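Mypaa.01249.c (Mycobacterium paratuberculosis, PDB 3RD5) probably works as an oxidoreductase of the short-chain dehydrogenase/reductase family, built on a Rossmann-type fold, although its substrate is not known. Local coordinates at residues A[72-77]-A[283-288]; A[95-100]-A[163-168]; A[110-115]-A[150-155]; A[114-119]-A[279-284]; A[145-150]-A[271-276]. One frame throughout, in Å; residues are numbered along the deposited sequence.

Contact 1: residues A[72-77]-A[283-288]; sequences QDLSSV and QLTKTE
Leu-74 is the side chain to follow, since it reaches Thr-285 across a gap that the two backbones keep wide. Its CB starts toward the 283-288 segment but stays beyond contact distance, and CG still lies about 5.0 Å from Thr-285 CA. With CG anti to the carbonyl carbon (chi1 -67°), the branch runs on outward, and CD1 does the touching: it sits 3.8 Å from Thr-285 CA, 3.9 Å from Thr-285 O and 4.1 Å from Leu-284 O. One methyl thus rests on the last turn of helix 271-285. Leu-74 CD2 faces the threonine methyl more loosely, 4.4 Å from Thr-285 CG2. Helix 74-82 is the crossover between edge strand 63-68 and strand 87-92 of the Rossmann sheet, so Leu-74 touches the C-terminal helix from the first turn of that crossover, with Ala-121 of helix 110-126 beside it. Asp-73 is the N-cap: its OD1 accepts Ser-75 OG at 2.7 Å and, weakly, the amides of Ser-75 and Ser-76. On the other segment, Thr-285 OG1 bonds to Ser-281 O of its own helix and takes a bond from Thr-287 OG1. Lys-286, which leaves the helix with positive phi, curls its NZ back to Gln-283 O at 2.8 Å.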
# COMPACT_ATOMS: atom_id res chain seq x y z
N GLN A 72 10.20 8.16 2.67
CA GLN A 72 10.32 9.40 3.45
C GLN A 72 11.12 10.49 2.77
O GLN A 72 11.52 11.47 3.42
CB GLN A 72 10.93 9.12 4.84
CG GLN A 72 10.11 8.10 5.62
CD GLN A 72 10.51 7.95 7.09
OE1 GLN A 72 11.11 8.85 7.70
NE2 GLN A 72 10.06 6.86 7.70
N ASP A 73 11.33 10.35 1.47
CA ASP A 73 12.12 11.34 0.68
C ASP A 73 11.52 11.37 -0.73
O ASP A 73 11.73 10.46 -1.51
CB ASP A 73 13.60 10.93 0.71
CG ASP A 73 14.51 11.84 -0.09
OD1 ASP A 73 14.02 12.68 -0.87
OD2 ASP A 73 15.76 11.74 0.10
N LEU A 74 10.72 12.39 -1.01
CA LEU A 74 10.07 12.44 -2.32
C LEU A 74 11.04 12.43 -3.49
O LEU A 74 10.70 11.96 -4.59
CB LEU A 74 9.09 13.62 -2.39
CG LEU A 74 7.86 13.54 -1.51
CD1 LEU A 74 7.09 14.88 -1.54
CD2 LEU A 74 6.93 12.40 -1.98
N SER A 75 12.26 12.94 -3.31
CA SER A 75 13.25 12.86 -4.39
C SER A 75 13.67 11.43 -4.70
O SER A 75 13.87 11.09 -5.86
CB SER A 75 14.47 13.73 -4.11
OG SER A 75 15.35 13.21 -3.10
N SER A 76 13.72 10.60 -3.67
CA SER A 76 13.97 9.19 -3.84
C SER A 76 12.78 8.47 -4.50
O SER A 76 12.99 7.63 -5.37
CB SER A 76 14.19 8.56 -2.45
OG SER A 76 14.44 7.16 -2.60
N VAL A 77 11.56 8.80 -4.10
CA VAL A 77 10.38 8.27 -4.76
C VAL A 77 10.45 8.53 -6.27
O VAL A 77 10.18 7.65 -7.07
CB VAL A 77 9.08 8.84 -4.15
CG1 VAL A 77 7.79 8.37 -4.94
CG2 VAL A 77 8.97 8.45 -2.65
N GLN A 283 -1.03 18.78 -3.30
CA GLN A 283 -0.29 19.99 -2.91
C GLN A 283 0.95 19.64 -2.10
O GLN A 283 1.99 20.22 -2.32
CB GLN A 283 -1.18 20.95 -2.14
CG GLN A 283 -2.31 21.49 -2.96
CD GLN A 283 -3.34 22.17 -2.11
OE1 GLN A 283 -3.11 22.45 -0.94
NE2 GLN A 283 -4.51 22.41 -2.69
N LEU A 284 0.86 18.69 -1.17
CA LEU A 284 1.99 18.34 -0.35
C LEU A 284 3.09 17.64 -1.13
O LEU A 284 4.30 17.82 -0.84
CB LEU A 284 1.53 17.46 0.82
CG LEU A 284 0.71 18.12 1.93
CD1 LEU A 284 0.15 17.06 2.88
CD2 LEU A 284 1.60 19.13 2.72
N THR A 285 2.70 16.79 -2.08
CA THR A 285 3.67 15.93 -2.79
C THR A 285 4.17 16.50 -4.12
O THR A 285 5.13 15.97 -4.67
CB THR A 285 3.16 14.51 -3.03
OG1 THR A 285 2.04 14.53 -3.93
CG2 THR A 285 2.80 13.81 -1.70
N LYS A 286 3.51 17.56 -4.62
CA LYS A 286 3.79 18.09 -5.96
C LYS A 286 3.71 17.01 -7.02
O LYS A 286 4.52 16.97 -7.96
CB LYS A 286 5.10 18.88 -5.96
CG LYS A 286 5.10 20.06 -4.93
CD LYS A 286 3.84 20.89 -5.07
CE LYS A 286 3.72 22.06 -4.08
NZ LYS A 286 2.26 22.43 -3.98
N THR A 287 2.73 16.12 -6.87
CA THR A 287 2.35 15.14 -7.89
C THR A 287 0.85 15.27 -8.11
O THR A 287 0.12 15.79 -7.27
CB THR A 287 2.71 13.66 -7.55
OG1 THR A 287 1.88 13.21 -6.47
CG2 THR A 287 4.18 13.55 -7.19
N GLU A 288 0.40 14.86 -9.28
CA GLU A 288 -1.01 14.92 -9.63
C GLU A 288 -1.47 13.68 -10.38
O GLU A 288 -0.66 13.00 -11.00
CB GLU A 288 -1.33 16.16 -10.46
CG GLU A 288 -0.76 16.22 -11.81
CD GLU A 288 -1.16 17.49 -12.59
OE1 GLU A 288 -1.61 18.49 -11.98
OE2 GLU A 288 -1.03 17.46 -13.84

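Contact 2: residues A[95-100]-A[163-168]; sequences GIMAVP and LAYSQS
Met-97 and Tyr-165 both send CG anti to their backbone N (chi1 -176° and -170°), and this lays the methionine chain over the tyrosine ring. Met-97 CG stands 3.4 Å above the ring centroid and only 5° off the normal, a CH-pi contact centred on one face. SD follows at an oblique position, 4.1 Å from the same centroid, which makes a Met-aromatic contact. The chain then bends at chi3, and CE points off past the ring. The backbone meets another part of the ring: Ile-96 O lies at the edge, near the ring plane, 3.4 Å from Tyr-165 CE1. That oxygen also accepts a hydrogen bond from Asn-115 ND2, and Ala-98 N is bonded to Gln-111 OE1, so the loop against the tyrosine is fixed by helix 110-126. On its own helix, Tyr-165 O takes Ser-168 OG at 2.8 Å. Tyr-165 stands at the tyrosine position of the YxxxK pattern of short-chain dehydrogenases, and Gly-95 ends the Asn-Asn-Ala-Gly pattern of the same family, so the contact probably borders the active site. Loop 95-100 leaves the end of parallel strand 87-92 on its way to helix 110-126, and presses there against the first turns of helix 161-185, with Trp-162 of that helix alongside Met-97 and Ala-98.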
# COMPACT_ATOMS: atom_id res chain seq x y z
N GLY A 95 5.04 -0.03 5.47
CA GLY A 95 4.45 0.83 6.48
C GLY A 95 5.29 0.86 7.73
O GLY A 95 6.09 -0.06 8.01
N ILE A 96 5.12 1.94 8.47
CA ILE A 96 5.58 2.03 9.85
C ILE A 96 4.35 2.22 10.74
O ILE A 96 3.34 2.75 10.32
CB ILE A 96 6.63 3.15 10.04
CG1 ILE A 96 6.10 4.50 9.68
CG2 ILE A 96 7.92 2.81 9.23
CD1 ILE A 96 7.09 5.68 10.02
N MET A 97 4.47 1.85 12.00
CA MET A 97 3.31 1.70 12.87
C MET A 97 3.58 2.13 14.32
O MET A 97 4.37 1.50 15.03
CB MET A 97 2.79 0.22 12.86
CG MET A 97 1.54 0.03 13.68
SD MET A 97 0.81 -1.65 13.52
CE MET A 97 2.00 -2.64 14.44
N ALA A 98 2.84 3.15 14.75
CA ALA A 98 2.80 3.57 16.17
C ALA A 98 4.17 3.90 16.74
O ALA A 98 4.55 3.50 17.82
CB ALA A 98 2.06 2.54 17.00
N VAL A 99 4.92 4.66 15.96
CA VAL A 99 6.27 5.14 16.28
C VAL A 99 6.19 6.54 16.94
O VAL A 99 5.14 7.19 16.89
CB VAL A 99 7.13 5.21 15.01
CG1 VAL A 99 7.37 3.78 14.44
CG2 VAL A 99 6.53 6.12 13.96
N PRO A 100 7.27 7.00 17.59
CA PRO A 100 7.32 8.37 18.09
C PRO A 100 7.18 9.42 17.02
O PRO A 100 7.35 9.15 15.82
CB PRO A 100 8.68 8.45 18.80
CG PRO A 100 9.02 7.01 19.11
CD PRO A 100 8.48 6.25 17.94
N LEU A 163 -3.11 7.00 17.03
CA LEU A 163 -4.04 7.77 16.19
C LEU A 163 -3.36 8.33 14.92
O LEU A 163 -4.00 8.52 13.89
CB LEU A 163 -4.85 8.83 16.96
CG LEU A 163 -5.90 8.29 17.91
CD1 LEU A 163 -6.45 9.46 18.79
CD2 LEU A 163 -7.05 7.60 17.16
N ALA A 164 -2.05 8.56 14.98
CA ALA A 164 -1.29 8.92 13.78
C ALA A 164 -1.21 7.74 12.80
O ALA A 164 -1.36 7.91 11.58
CB ALA A 164 0.12 9.47 14.15
N TYR A 165 -1.01 6.53 13.33
CA TYR A 165 -1.16 5.31 12.51
C TYR A 165 -2.55 5.26 11.87
O TYR A 165 -2.70 5.08 10.66
CB TYR A 165 -0.89 4.05 13.33
CG TYR A 165 -0.79 2.79 12.47
CD1 TYR A 165 0.13 2.69 11.42
CD2 TYR A 165 -1.66 1.73 12.66
CE1 TYR A 165 0.21 1.56 10.64
CE2 TYR A 165 -1.59 0.61 11.89
CZ TYR A 165 -0.64 0.52 10.89
OH TYR A 165 -0.62 -0.62 10.08
N SER A 166 -3.57 5.41 12.69
CA SER A 166 -4.94 5.32 12.22
C SER A 166 -5.27 6.35 11.16
O SER A 166 -5.96 6.05 10.16
CB SER A 166 -5.92 5.47 13.39
OG SER A 166 -5.80 4.41 14.33
N GLN A 167 -4.76 7.59 11.29
CA GLN A 167 -5.00 8.59 10.26
C GLN A 167 -4.43 8.09 8.93
O GLN A 167 -5.05 8.24 7.88
CB GLN A 167 -4.39 9.98 10.61
CG GLN A 167 -4.76 11.04 9.59
CD GLN A 167 -4.11 12.41 9.81
OE1 GLN A 167 -4.82 13.43 9.82
NE2 GLN A 167 -2.78 12.46 9.81
N SER A 168 -3.22 7.54 8.98
CA SER A 168 -2.56 7.07 7.76
C SER A 168 -3.27 5.89 7.10
O SER A 168 -3.32 5.80 5.88
CB SER A 168 -1.07 6.76 8.02
OG SER A 168 -0.84 5.51 8.65

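Contact 3: residues A[110-115]-A[150-155]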
# COMPACT_ATOMS: atom_id res chain seq x y z
N SER A 110 5.88 11.29 10.23
CA SER A 110 6.45 10.11 9.55
C SER A 110 5.46 9.04 9.13
O SER A 110 5.66 8.40 8.10
CB SER A 110 7.64 9.52 10.34
OG SER A 110 7.21 8.83 11.51
N GLN A 111 4.40 8.84 9.90
CA GLN A 111 3.43 7.79 9.54
C GLN A 111 2.61 8.23 8.34
O GLN A 111 2.48 7.47 7.37
CB GLN A 111 2.58 7.36 10.74
CG GLN A 111 3.43 6.83 11.88
CD GLN A 111 2.61 6.19 12.96
OE1 GLN A 111 2.02 5.11 12.76
NE2 GLN A 111 2.58 6.82 14.14
N ILE A 112 1.99 9.40 8.38
CA ILE A 112 1.25 9.86 7.18
C ILE A 112 2.21 10.00 6.01
O ILE A 112 1.84 9.70 4.85
CB ILE A 112 0.43 11.13 7.47
CG1 ILE A 112 -0.59 11.41 6.38
CG2 ILE A 112 1.31 12.37 7.65
CD1 ILE A 112 -1.78 10.44 6.35
N GLY A 113 3.43 10.45 6.27
CA GLY A 113 4.41 10.68 5.20
C GLY A 113 4.84 9.40 4.51
O GLY A 113 4.98 9.36 3.27
N THR A 114 5.12 8.37 5.28
CA THR A 114 5.58 7.09 4.75
C THR A 114 4.41 6.30 4.15
O THR A 114 4.45 5.84 3.01
CB THR A 114 6.21 6.22 5.86
OG1 THR A 114 7.31 6.93 6.46
CG2 THR A 114 6.71 4.86 5.30
N ASN A 115 3.35 6.12 4.94
CA ASN A 115 2.32 5.14 4.64
C ASN A 115 1.38 5.65 3.56
O ASN A 115 0.89 4.87 2.75
CB ASN A 115 1.53 4.85 5.90
CG ASN A 115 2.34 4.20 7.02
OD1 ASN A 115 3.50 3.80 6.81
ND2 ASN A 115 1.75 4.10 8.21
N GLU A 150 -6.62 20.40 8.16
CA GLU A 150 -5.92 21.64 8.57
C GLU A 150 -4.56 21.36 9.16
O GLU A 150 -3.69 22.24 9.12
CB GLU A 150 -6.78 22.39 9.60
CG GLU A 150 -8.12 22.91 9.06
CD GLU A 150 -9.19 21.81 8.76
OE1 GLU A 150 -9.19 20.69 9.39
OE2 GLU A 150 -10.06 22.07 7.85
N ASP A 151 -4.35 20.15 9.69
CA ASP A 151 -3.10 19.85 10.39
C ASP A 151 -2.79 18.35 10.22
O ASP A 151 -2.64 17.59 11.19
CB ASP A 151 -3.14 20.27 11.86
CG ASP A 151 -1.79 20.19 12.53
OD1 ASP A 151 -0.76 20.10 11.84
OD2 ASP A 151 -1.82 20.22 13.79
N LEU A 152 -2.66 17.94 8.98
CA LEU A 152 -2.41 16.53 8.64
C LEU A 152 -1.12 16.02 9.27
O LEU A 152 -1.03 14.83 9.64
CB LEU A 152 -2.35 16.37 7.12
CG LEU A 152 -2.41 14.93 6.62
CD1 LEU A 152 -3.83 14.33 6.64
CD2 LEU A 152 -1.81 14.87 5.16
N ASN A 153 -0.12 16.90 9.38
CA ASN A 153 1.21 16.54 9.85
C ASN A 153 1.45 16.78 11.34
O ASN A 153 2.59 16.71 11.80
CB ASN A 153 2.27 17.24 8.98
CG ASN A 153 2.34 16.65 7.59
OD1 ASN A 153 2.57 15.46 7.43
ND2 ASN A 153 2.06 17.46 6.54
N TRP A 154 0.39 16.94 12.11
CA TRP A 154 0.46 16.95 13.59
C TRP A 154 1.44 18.02 14.07
O TRP A 154 2.20 17.80 15.03
CB TRP A 154 0.86 15.56 14.11
CG TRP A 154 -0.09 14.43 13.80
CD1 TRP A 154 -0.19 13.72 12.63
CD2 TRP A 154 -1.06 13.86 14.70
NE1 TRP A 154 -1.15 12.75 12.76
CE2 TRP A 154 -1.70 12.82 14.01
CE3 TRP A 154 -1.43 14.13 16.03
CZ2 TRP A 154 -2.71 12.05 14.58
CZ3 TRP A 154 -2.44 13.36 16.61
CH2 TRP A 154 -3.07 12.33 15.88
N ARG A 155 1.39 19.19 13.45
CA ARG A 155 2.30 20.29 13.83
C ARG A 155 1.83 21.09 15.04
O ARG A 155 2.67 21.67 15.78
CB ARG A 155 2.45 21.23 12.63
CG ARG A 155 3.49 22.32 12.84
CD ARG A 155 4.87 21.77 12.99
NE ARG A 155 5.77 22.84 13.44
CZ ARG A 155 5.95 23.19 14.72
NH1 ARG A 155 5.33 22.54 15.72
NH2 ARG A 155 6.78 24.20 14.99
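The carboxamide of Asn-153 presents its oxygen to Ile-112: OD1 lies 3.3 Å from Ile-112 CG2, with the C=O bond pointing roughly at the methyl, which sits off the amide plane. The contact is close, but the oxygen's hydrogen bond comes from the backbone N of Glu-109. The other flat group, the indole of Trp-154, stops short of segment 110-115 and packs on Gln-167 of helix 161-185. Ile-112 divides its two branches between two neighbours. CG2 goes to Asn-153, while CG1, set anti to the backbone N (chi1 -166°), meets Leu-152 CD2 at 3.9 Å, the two side chains crossing at about a right angle. Helix 110-126, whose first residues are used here, is the one that follows strand 87-92 in the Rossmann fold; the facing segment belongs to the long connection between strand 133-137 and helix 161-185. That connection contains a type I turn from Asp-151 to Trp-154, closed by Trp-154 N to Asp-151 O at 3.2 Å. Asp-151 OD1 then takes the backbone N of Arg-155 at 2.8 Å, steadying the exit from the turn. On the helix, Ser-110 O accepts both the backbone N and, at 2.8 Å, the OG1 of Thr-114. Behind Leu-152 lie Leu-280 and Leu-284 of the C-terminal helix.

Contact 4: residues A[114-119]-A[279-284]; sequences TNHLGH and ALSEQL
Helix 110-126 of the Rossmann fold packs between helices 161-185 and 271-285, and here its His-116 and Leu-117 meet Ser-281 and Leu-284 of the latter, the C-terminal helix. The two short segments cross at -72° with their axes 10.2 Å apart. One polar bond and a leucine pair make up the contact, which Phe-120 extends by touching Ser-281. His-116 CG lies anti to the backbone N (chi1 172°), which carries NE2 out to the serine. NE2 donates to Ser-281 OG over 2.9 Å, nearly straight at 165°, and the oxygen lies close to the imidazole plane, met at the ring edge. The same OG is bonded to Leu-277 O, which can only accept; the serine hydroxyl therefore relays from the histidine to its own helix, and this buried oxygen is held by two bonds. Ala-171 and Phe-175 of helix 161-185 pack on the histidine. Next along, Leu-117 CD2 approaches Ser-281 OG at 3.8 Å while its CD1 meets Leu-284 CD1 at 4.0 Å. The first segment has a wider pi-type turn at 114-117, consistent with the distortion that short-chain dehydrogenases show at the conserved asparagine of this helix, whose place Asn-115 takes. Asn-115 O receives His-119 ND1 at 2.9 Å, from well above the carbonyl plane though in the plane of the imidazole, and it is also bonded to Asn-172 ND2. His-119 NE2 goes on to Thr-22 OG1.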
# COMPACT_ATOMS: atom_id res chain seq x y z
N THR A 114 5.12 8.37 5.28
CA THR A 114 5.58 7.09 4.75
C THR A 114 4.41 6.30 4.15
O THR A 114 4.45 5.84 3.01
CB THR A 114 6.21 6.22 5.86
OG1 THR A 114 7.31 6.93 6.46
CG2 THR A 114 6.71 4.86 5.30
N ASN A 115 3.35 6.12 4.94
CA ASN A 115 2.32 5.14 4.64
C ASN A 115 1.38 5.65 3.56
O ASN A 115 0.89 4.87 2.75
CB ASN A 115 1.53 4.85 5.90
CG ASN A 115 2.34 4.20 7.02
OD1 ASN A 115 3.50 3.80 6.81
ND2 ASN A 115 1.75 4.10 8.21
N HIS A 116 1.10 6.95 3.58
CA HIS A 116 0.22 7.56 2.60
C HIS A 116 0.94 8.44 1.57
O HIS A 116 0.86 8.18 0.36
CB HIS A 116 -0.92 8.35 3.29
CG HIS A 116 -1.74 9.15 2.35
ND1 HIS A 116 -2.54 8.58 1.38
CD2 HIS A 116 -1.88 10.49 2.21
CE1 HIS A 116 -3.11 9.54 0.66
NE2 HIS A 116 -2.73 10.72 1.15
N LEU A 117 1.60 9.51 2.00
CA LEU A 117 2.08 10.49 1.02
C LEU A 117 3.12 9.97 0.07
O LEU A 117 3.08 10.26 -1.13
CB LEU A 117 2.55 11.80 1.69
CG LEU A 117 1.45 12.56 2.46
CD1 LEU A 117 2.04 13.63 3.44
CD2 LEU A 117 0.41 13.22 1.52
N GLY A 118 4.04 9.15 0.57
CA GLY A 118 5.07 8.61 -0.33
C GLY A 118 4.44 7.64 -1.36
O GLY A 118 4.83 7.64 -2.51
N HIS A 119 3.48 6.85 -0.92
CA HIS A 119 2.70 5.96 -1.80
C HIS A 119 1.83 6.72 -2.80
O HIS A 119 1.69 6.32 -3.95
CB HIS A 119 1.88 4.97 -0.99
CG HIS A 119 2.67 3.82 -0.43
ND1 HIS A 119 2.49 3.36 0.86
CD2 HIS A 119 3.56 2.99 -1.02
CE1 HIS A 119 3.28 2.29 1.03
NE2 HIS A 119 3.98 2.07 -0.09
N ALA A 279 -6.76 16.40 -2.94
CA ALA A 279 -6.27 17.73 -3.25
C ALA A 279 -5.12 18.13 -2.34
O ALA A 279 -4.09 18.63 -2.79
CB ALA A 279 -7.42 18.77 -3.15
N LEU A 280 -5.29 17.93 -1.04
CA LEU A 280 -4.23 18.22 -0.08
C LEU A 280 -2.96 17.40 -0.41
O LEU A 280 -1.84 17.92 -0.34
CB LEU A 280 -4.71 17.94 1.32
CG LEU A 280 -3.68 17.99 2.45
CD1 LEU A 280 -2.91 19.28 2.53
CD2 LEU A 280 -4.35 17.61 3.78
N SER A 281 -3.16 16.14 -0.78
CA SER A 281 -2.03 15.25 -1.07
C SER A 281 -1.25 15.68 -2.33
O SER A 281 -0.01 15.58 -2.39
CB SER A 281 -2.50 13.80 -1.19
OG SER A 281 -3.09 13.37 0.06
N GLU A 282 -1.97 16.16 -3.34
CA GLU A 282 -1.33 16.70 -4.54
C GLU A 282 -0.49 17.92 -4.15
O GLU A 282 0.64 18.09 -4.61
CB GLU A 282 -2.36 17.09 -5.63
CG GLU A 282 -3.04 15.92 -6.32
CD GLU A 282 -3.70 16.25 -7.64
OE1 GLU A 282 -3.84 17.46 -7.96
OE2 GLU A 282 -4.09 15.31 -8.37
N GLN A 283 -1.03 18.78 -3.30
CA GLN A 283 -0.29 19.99 -2.91
C GLN A 283 0.95 19.64 -2.10
O GLN A 283 1.99 20.22 -2.32
CB GLN A 283 -1.18 20.95 -2.14
CG GLN A 283 -2.31 21.49 -2.96
CD GLN A 283 -3.34 22.17 -2.11
OE1 GLN A 283 -3.11 22.45 -0.94
NE2 GLN A 283 -4.51 22.41 -2.69
N LEU A 284 0.86 18.69 -1.17
CA LEU A 284 1.99 18.34 -0.35
C LEU A 284 3.09 17.64 -1.13
O LEU A 284 4.30 17.82 -0.84
CB LEU A 284 1.53 17.46 0.82
CG LEU A 284 0.71 18.12 1.93
CD1 LEU A 284 0.15 17.06 2.88
CD2 LEU A 284 1.60 19.13 2.72

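Contact 5: residues A[145-150]-A[271-276]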
# COMPACT_ATOMS: atom_id res chain seq x y z
N GLY A 145 -9.59 6.18 13.05
CA GLY A 145 -8.84 7.26 12.42
C GLY A 145 -9.75 8.40 11.97
O GLY A 145 -10.92 8.21 11.70
N ARG A 146 -9.16 9.59 11.84
CA ARG A 146 -9.86 10.76 11.28
C ARG A 146 -8.83 11.55 10.50
O ARG A 146 -7.69 11.70 10.93
CB ARG A 146 -10.41 11.68 12.39
CG ARG A 146 -11.28 11.08 13.42
CD ARG A 146 -11.52 12.11 14.55
NE ARG A 146 -12.52 11.62 15.49
CZ ARG A 146 -13.84 11.68 15.32
NH1 ARG A 146 -14.39 12.23 14.24
NH2 ARG A 146 -14.64 11.18 16.27
N ILE A 147 -9.23 12.06 9.35
CA ILE A 147 -8.39 12.97 8.56
C ILE A 147 -8.52 14.38 9.09
O ILE A 147 -9.63 14.90 9.21
CB ILE A 147 -8.78 12.98 7.09
CG1 ILE A 147 -8.73 11.58 6.49
CG2 ILE A 147 -7.88 13.96 6.30
CD1 ILE A 147 -7.37 10.84 6.63
N ASN A 148 -7.40 14.98 9.46
CA ASN A 148 -7.33 16.39 9.87
C ASN A 148 -6.74 17.20 8.73
O ASN A 148 -5.53 17.21 8.51
CB ASN A 148 -6.50 16.50 11.15
CG ASN A 148 -6.62 17.83 11.79
OD1 ASN A 148 -6.57 18.87 11.10
ND2 ASN A 148 -6.81 17.83 13.13
N LEU A 149 -7.60 17.82 7.89
CA LEU A 149 -7.13 18.52 6.70
C LEU A 149 -6.32 19.77 7.04
O LEU A 149 -5.43 20.13 6.28
CB LEU A 149 -8.32 18.95 5.81
CG LEU A 149 -9.11 17.81 5.17
CD1 LEU A 149 -10.40 18.41 4.54
CD2 LEU A 149 -8.25 17.06 4.11
N GLU A 150 -6.62 20.40 8.16
CA GLU A 150 -5.92 21.64 8.57
C GLU A 150 -4.56 21.36 9.16
O GLU A 150 -3.69 22.24 9.12
CB GLU A 150 -6.78 22.39 9.60
CG GLU A 150 -8.12 22.91 9.06
CD GLU A 150 -9.19 21.81 8.76
OE1 GLU A 150 -9.19 20.69 9.39
OE2 GLU A 150 -10.06 22.07 7.85
N ALA A 271 -17.04 10.35 0.51
CA ALA A 271 -16.49 10.69 -0.78
C ALA A 271 -15.96 12.12 -0.83
O ALA A 271 -14.98 12.38 -1.51
CB ALA A 271 -17.57 10.49 -1.89
N GLY A 272 -16.61 13.04 -0.13
CA GLY A 272 -16.09 14.39 -0.04
C GLY A 272 -14.72 14.48 0.61
O GLY A 272 -13.85 15.19 0.14
N MET A 273 -14.55 13.75 1.70
CA MET A 273 -13.24 13.72 2.34
C MET A 273 -12.21 13.04 1.47
O MET A 273 -11.07 13.49 1.41
CB MET A 273 -13.30 13.04 3.72
CG MET A 273 -11.97 13.03 4.45
SD MET A 273 -11.32 14.68 4.82
CE MET A 273 -12.29 15.04 6.20
N ALA A 274 -12.56 11.98 0.75
CA ALA A 274 -11.59 11.35 -0.14
C ALA A 274 -11.09 12.35 -1.20
O ALA A 274 -9.90 12.42 -1.50
CB ALA A 274 -12.22 10.11 -0.82
N ALA A 275 -12.00 13.11 -1.80
CA ALA A 275 -11.66 14.09 -2.76
C ALA A 275 -10.85 15.28 -2.20
O ALA A 275 -9.89 15.74 -2.84
CB ALA A 275 -12.93 14.53 -3.55
N ALA A 276 -11.18 15.74 -0.97
CA ALA A 276 -10.44 16.82 -0.33
C ALA A 276 -9.04 16.36 0.06
O ALA A 276 -8.06 17.08 -0.16
CB ALA A 276 -11.18 17.28 0.95
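Ile-147 and Leu-149, alternate residues of the connection between strand 133-137 and helix 161-185 in this Rossmann fold, both turn their side chains to Met-273 on the C-terminal helix 271-285. At the start of the segment, Gly-145 is tied by its O to Arg-267 NE, just ahead of that helix. Ile-147 comes next and presents its branch point: CB and CG2 each lie 3.8 Å from Met-273 SD, and CG1 is 4.1 Å from Met-273 CG. It also packs on Leu-170 and Leu-174 of helix 161-185, the second of which Met-273 touches as well. Asn-148 turns the other way, and its N is held by Gln-167 OE1. The sulfur reaches the loop because Met-273 sets off with CG anti to the backbone N (chi1 -178°) and then bends twice (chi2 62°, chi3 79°), which folds CE back over Ile-147, 4.0 Å from its O. A bound ethanediol, probably from the crystallisation liquor, lies about 5 Å from this side chain, in keeping with the contact's place at the surface. Leu-149 then meets the methionine tip to tip, CG 3.8 Å from SD, and its CD1 packs at 3.8 Å on the CB of Ala-276, three residues further along the helix.

How the contacts relate
Helix 271-285 serves contacts 1, 4 and 5, from its C-terminal end back to its start; contacts 1 and 4 share Gln-283 and Leu-284, with centres about 7 Å apart, whereas contacts 1 and 5 lie about 19 Å apart, centre to centre, and do not touch. Contact 3 joins this row to the 150-155 loop: Leu-152 CD2 is 3.7 Å from Leu-284 CD1, and contacts 3 and 4 use the same helix 110-126. Contact 2 is the one at the likely active site, and Asn-115, common to contacts 3 and 4, reaches into it, its ND2 3.0 Å from Ser-168 OG. The centres of contacts 2 and 5 are about 16 Å apart.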